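Local structure of sesquisabinene B synthase 2 (Santalum album, 6A2A) at residues C51-E55 and K56-L60; E42-Q45 and S46-D49. The protein is a terpene synthase that probably cyclises farnesyl diphosphate to sesquisabinene B with the help of magnesium or manganese ions. One frame throughout, in Å; residues are numbered along the deposited sequence.

Interaction 1 (C51-E55 and K56-L60); sequences CTVEE and KHLKL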
loop_
_atom_site.group_PDB
_atom_site.type_symbol
_atom_site.label_atom_id
_atom_site.label_comp_id
_atom_site.label_asym_id
_atom_site.label_seq_id
_atom_site.Cartn_x
_atom_site.Cartn_y
_atom_site.Cartn_z
ATOM N N CYS A 51 14.068 -15.284 -5.524
ATOM C CA CYS A 51 15.194 -14.959 -6.430
ATOM C C CYS A 51 16.203 -14.027 -5.743
ATOM O O CYS A 51 16.996 -13.343 -6.420
ATOM C CB CYS A 51 14.675 -14.314 -7.715
ATOM S SG CYS A 51 13.481 -15.345 -8.614
ATOM N N THR A 52 16.200 -14.005 -4.412
ATOM C CA THR A 52 17.127 -13.152 -3.684
ATOM C C THR A 52 18.543 -13.344 -4.247
ATOM O O THR A 52 19.008 -14.485 -4.338
ATOM C CB THR A 52 17.114 -13.470 -2.186
ATOM O OG1 THR A 52 15.752 -13.607 -1.779
ATOM C CG2 THR A 52 17.820 -12.408 -1.369
ATOM N N VAL A 53 19.206 -12.253 -4.635
ATOM C CA VAL A 53 20.587 -12.313 -5.157
ATOM C C VAL A 53 21.530 -12.482 -3.964
ATOM O O VAL A 53 21.524 -11.659 -3.086
ATOM C CB VAL A 53 20.960 -11.049 -5.957
ATOM C CG1 VAL A 53 22.415 -11.079 -6.419
ATOM C CG2 VAL A 53 20.032 -10.828 -7.145
ATOM N N GLU A 54 22.341 -13.527 -3.978
ATOM C CA GLU A 54 23.187 -13.877 -2.828
ATOM C C GLU A 54 24.223 -12.778 -2.590
ATOM O O GLU A 54 24.775 -12.230 -3.560
ATOM C CB GLU A 54 23.924 -15.189 -3.091
ATOM C CG GLU A 54 23.024 -16.370 -3.403
ATOM C CD GLU A 54 23.811 -17.602 -3.809
ATOM O OE1 GLU A 54 24.550 -18.129 -2.948
ATOM O OE2 GLU A 54 23.708 -18.019 -4.983
ATOM N N GLU A 55 24.497 -12.495 -1.311
ATOM C CA GLU A 55 25.426 -11.417 -0.886
ATOM C C GLU A 55 26.761 -11.510 -1.645
ATOM O O GLU A 55 27.402 -10.485 -1.923
ATOM C CB GLU A 55 25.671 -11.483 0.626
ATOM C CG GLU A 55 26.691 -10.475 1.143
ATOM C CD GLU A 55 26.439 -9.013 0.804
ATOM O OE1 GLU A 55 25.305 -8.538 1.031
ATOM O OE2 GLU A 55 27.382 -8.340 0.330
ATOM N N LYS A 56 27.190 -12.723 -1.972
ATOM C CA LYS A 56 28.489 -12.894 -2.618
ATOM C C LYS A 56 28.399 -12.413 -4.075
ATOM O O LYS A 56 29.387 -11.981 -4.638
ATOM C CB LYS A 56 28.967 -14.345 -2.502
ATOM C CG LYS A 56 28.193 -15.358 -3.329
ATOM C CD LYS A 56 28.950 -16.632 -3.598
ATOM C CE LYS A 56 28.041 -17.738 -4.101
ATOM N NZ LYS A 56 28.783 -18.803 -4.821
ATOM N N HIS A 57 27.210 -12.495 -4.677
ATOM C CA HIS A 57 26.979 -11.963 -6.021
ATOM C C HIS A 57 26.912 -10.426 -5.983
ATOM O O HIS A 57 27.394 -9.764 -6.882
ATOM C CB HIS A 57 25.733 -12.632 -6.612
ATOM C CG HIS A 57 25.907 -14.085 -6.898
ATOM N ND1 HIS A 57 24.838 -14.956 -6.969
ATOM C CD2 HIS A 57 27.011 -14.823 -7.157
ATOM C CE1 HIS A 57 25.273 -16.164 -7.269
ATOM N NE2 HIS A 57 26.604 -16.104 -7.399
ATOM N N LEU A 58 26.306 -9.843 -4.958
ATOM C CA LEU A 58 26.328 -8.355 -4.773
ATOM C C LEU A 58 27.755 -7.797 -4.762
ATOM O O LEU A 58 28.024 -6.737 -5.332
ATOM C CB LEU A 58 25.641 -7.998 -3.451
ATOM C CG LEU A 58 24.168 -7.595 -3.517
ATOM C CD1 LEU A 58 23.480 -8.157 -4.762
ATOM C CD2 LEU A 58 23.441 -8.021 -2.247
ATOM N N LYS A 59 28.649 -8.452 -4.029
ATOM C CA LYS A 59 30.040 -7.987 -3.907
ATOM C C LYS A 59 30.766 -8.221 -5.249
ATOM O O LYS A 59 31.472 -7.356 -5.711
ATOM C CB LYS A 59 30.667 -8.671 -2.680
ATOM C CG LYS A 59 32.172 -8.530 -2.503
ATOM C CD LYS A 59 32.603 -7.379 -1.607
ATOM C CE LYS A 59 33.720 -6.550 -2.211
ATOM N NZ LYS A 59 33.355 -6.033 -3.555
ATOM N N LEU A 60 30.524 -9.346 -5.909
ATOM C CA LEU A 60 31.092 -9.600 -7.227
ATOM C C LEU A 60 30.611 -8.538 -8.231
ATOM O O LEU A 60 31.386 -8.075 -9.089
ATOM C CB LEU A 60 30.690 -11.009 -7.653
ATOM C CG LEU A 60 31.162 -11.470 -9.030
ATOM C CD1 LEU A 60 32.687 -11.528 -9.129
ATOM C CD2 LEU A 60 30.561 -12.829 -9.344
#

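Interaction 2 (E42-Q45 and S46-D49); sequences EFLQ and SLGD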
loop_
_atom_site.group_PDB
_atom_site.type_symbol
_atom_site.label_atom_id
_atom_site.label_comp_id
_atom_site.label_asym_id
_atom_site.label_seq_id
_atom_site.Cartn_x
_atom_site.Cartn_y
_atom_site.Cartn_z
ATOM N N GLU A 42 -0.379 -14.398 -6.137
ATOM C CA GLU A 42 0.413 -14.928 -5.005
ATOM C C GLU A 42 1.768 -15.368 -5.563
ATOM O O GLU A 42 2.801 -15.232 -4.906
ATOM C CB GLU A 42 -0.349 -16.044 -4.252
ATOM C CG GLU A 42 -0.089 -17.474 -4.739
ATOM C CD GLU A 42 -0.471 -18.629 -3.808
ATOM O OE1 GLU A 42 -1.287 -19.503 -4.225
ATOM O OE2 GLU A 42 0.076 -18.691 -2.681
ATOM N N PHE A 43 1.772 -15.886 -6.789
ATOM C CA PHE A 43 3.027 -16.201 -7.421
ATOM C C PHE A 43 3.893 -14.934 -7.543
ATOM O O PHE A 43 5.117 -14.934 -7.248
ATOM C CB PHE A 43 2.797 -16.820 -8.786
ATOM C CG PHE A 43 4.086 -17.050 -9.507
ATOM C CD1 PHE A 43 4.934 -18.063 -9.099
ATOM C CD2 PHE A 43 4.491 -16.208 -10.529
ATOM C CE1 PHE A 43 6.145 -18.275 -9.743
ATOM C CE2 PHE A 43 5.715 -16.404 -11.152
ATOM C CZ PHE A 43 6.541 -17.436 -10.759
ATOM N N LEU A 44 3.259 -13.842 -7.932
ATOM C CA LEU A 44 4.011 -12.636 -8.285
ATOM C C LEU A 44 4.623 -12.054 -7.007
ATOM O O LEU A 44 5.730 -11.510 -7.005
ATOM C CB LEU A 44 3.069 -11.643 -8.981
ATOM C CG LEU A 44 2.734 -12.001 -10.433
ATOM C CD1 LEU A 44 1.872 -10.956 -11.102
ATOM C CD2 LEU A 44 3.986 -12.253 -11.256
ATOM N N GLN A 45 3.876 -12.219 -5.928
ATOM C CA GLN A 45 4.293 -11.825 -4.615
ATOM C C GLN A 45 5.402 -12.761 -4.111
ATOM O O GLN A 45 6.255 -12.331 -3.350
ATOM C CB GLN A 45 3.063 -11.774 -3.714
ATOM C CG GLN A 45 2.113 -10.647 -4.091
ATOM C CD GLN A 45 0.686 -10.924 -3.714
ATOM O OE1 GLN A 45 0.394 -11.848 -2.967
ATOM N NE2 GLN A 45 -0.230 -10.123 -4.229
ATOM N N SER A 46 5.421 -14.004 -4.562
ATOM C CA SER A 46 6.411 -14.973 -4.075
ATOM C C SER A 46 7.811 -14.643 -4.600
ATOM O O SER A 46 8.808 -15.051 -3.989
ATOM C CB SER A 46 6.029 -16.394 -4.447
ATOM O OG SER A 46 6.483 -16.736 -5.762
ATOM N N LEU A 47 7.877 -13.939 -5.741
ATOM C CA LEU A 47 9.123 -13.777 -6.512
ATOM C C LEU A 47 10.183 -13.016 -5.715
ATOM O O LEU A 47 11.354 -13.375 -5.808
ATOM C CB LEU A 47 8.850 -12.993 -7.801
ATOM C CG LEU A 47 8.220 -13.758 -8.954
ATOM C CD1 LEU A 47 7.918 -12.783 -10.077
ATOM C CD2 LEU A 47 9.121 -14.894 -9.423
ATOM N N GLY A 48 9.792 -11.954 -5.014
ATOM C CA GLY A 48 10.731 -11.182 -4.165
ATOM C C GLY A 48 11.765 -12.066 -3.462
ATOM O O GLY A 48 12.980 -11.856 -3.605
ATOM N N ASP A 49 11.309 -13.083 -2.726
ATOM C CA ASP A 49 12.223 -13.938 -1.925
ATOM C C ASP A 49 12.693 -15.244 -2.599
ATOM O O ASP A 49 13.658 -15.863 -2.144
ATOM C CB ASP A 49 11.579 -14.229 -0.573
ATOM C CG ASP A 49 11.187 -12.963 0.158
ATOM O OD1 ASP A 49 12.030 -12.044 0.264
ATOM O OD2 ASP A 49 10.030 -12.880 0.612
HETATM O O HOH W 1 7.413 -10.072 -5.342
HETATM O O HOH W 2 8.671 -12.235 -1.767
#

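Interaction 1 (C51-E55 and K56-L60)
Glu54 O receives two amide donors from the first turn of the following helix, His57 N at 2.7 Å and Leu58 N at 3.2 Å. They reach it differently: the Leu58 N-H is the straighter (156°), whereas the bond from His57 N is the shorter and more bent. One residue on, Lys59 N bonds to Glu55 O at 3.2 Å, and Leu60 N pairs with Lys56 O, so the regular helical ladder is already running. This is the N-terminal start of helix 55-73, with Glu54 in the N-cap position; the loop before it descends from helix 41-50 within the N-terminal terpene synthase region. The capping residue's own carboxylate turns to the side, where OE2 comes within 3.3 Å of His57 CE1. Carboxylate and imidazole run side by side with their planes 71° apart, a polar proximity rather than a hydrogen bond. Glu54 OE1 also comes near the CE methylene of Lys56, while NZ of that lysine stays 4.7 Å from Glu54 OE1, so any attraction between the charges is probably weak. Val53 supplies the apolar part. With CG1 anti to the backbone N (chi1 176°), this methyl touches Leu58 CD1 at 3.5 Å and also reaches His57 CB. The His57 side chain touches Leu247 of helix 239-270 as well as Leu563 and Glu565 of the C-terminal tail. Replacing His57 by an alanine would probably leave Glu54 OE2 without its ring neighbour and strip Leu247 and Leu563 of the side chain that rests on them. Across the turn, Leu58 CD2 lies 3.8 Å from Glu55 OE1, the two side chains meeting at about a right angle. Thr52 OG1, earlier in the loop, hydrogen-bonds to Asp49 O.

Interaction 2 (E42-Q45 and S46-D49)
Phe43 lays the far end of its ring obliquely against Leu47, CZ meeting the CD2 methyl at 3.9 Å. The pair sits one turn apart on helix 41-50, a short amphipathic helix of the N-terminal terpene synthase region; Leu44 joins them, its CD2 alongside Leu47 CD1 at 4.1 Å with both side chains pointing the same way. All three leucine and phenylalanine side chains touch Ile558 of helix 546-558, while Leu44 and Leu47 also meet Ser264 and Gln257 of helix 239-270, which places the apolar face against the body of the protein. With chi1 at 175°, the Phe43 side chain swings away from its own amide and projects along the helix toward Leu47. Beside the same ring, Ser46 OG donates to Phe43 O at 2.7 Å, in the carbonyl plane and on a lone pair. The hydroxyl can do so because it is held between the backbone N and the carbonyl carbon (chi1 85°), folding it back onto the preceding turn. The backbone amides of Ser46 and Leu47 make only weak bonds to this turn, and the helix kinks where the amides of Gly48 and Asp49 have no bond to it. Water stands in for the missing links. Water 1 lies 2.8 Å from Leu44 O, within hydrogen-bonding geometry, and accepts from Gly48 N at 3.1 Å. Water 2 donates to Gln45 O, accepts from Asp49 N at 2.9 Å, and donates weakly to Asp49 OD2.

How the interactions relate
Coming from the N terminus, the chain first forms helix 41-50, within which interaction 2 joins residues 42-45 to 46-49 through one turn. Cys51 then leaves helical geometry, and interaction 1 begins at once, running through the loop of 51-55 into the opening of helix 55-73. The contacts therefore stand in series, neither nested nor crossed, and each closes only a local turn. The centres of interactions 1 and 2 lie about 18 Å apart, yet the hydrogen bond from Thr52 OG1 to Asp49 O links them where helix 41-50 ends. Both lean on helix 239-270; interaction 2 adds helix 546-558, and interaction 1 the C-terminal tail beyond it.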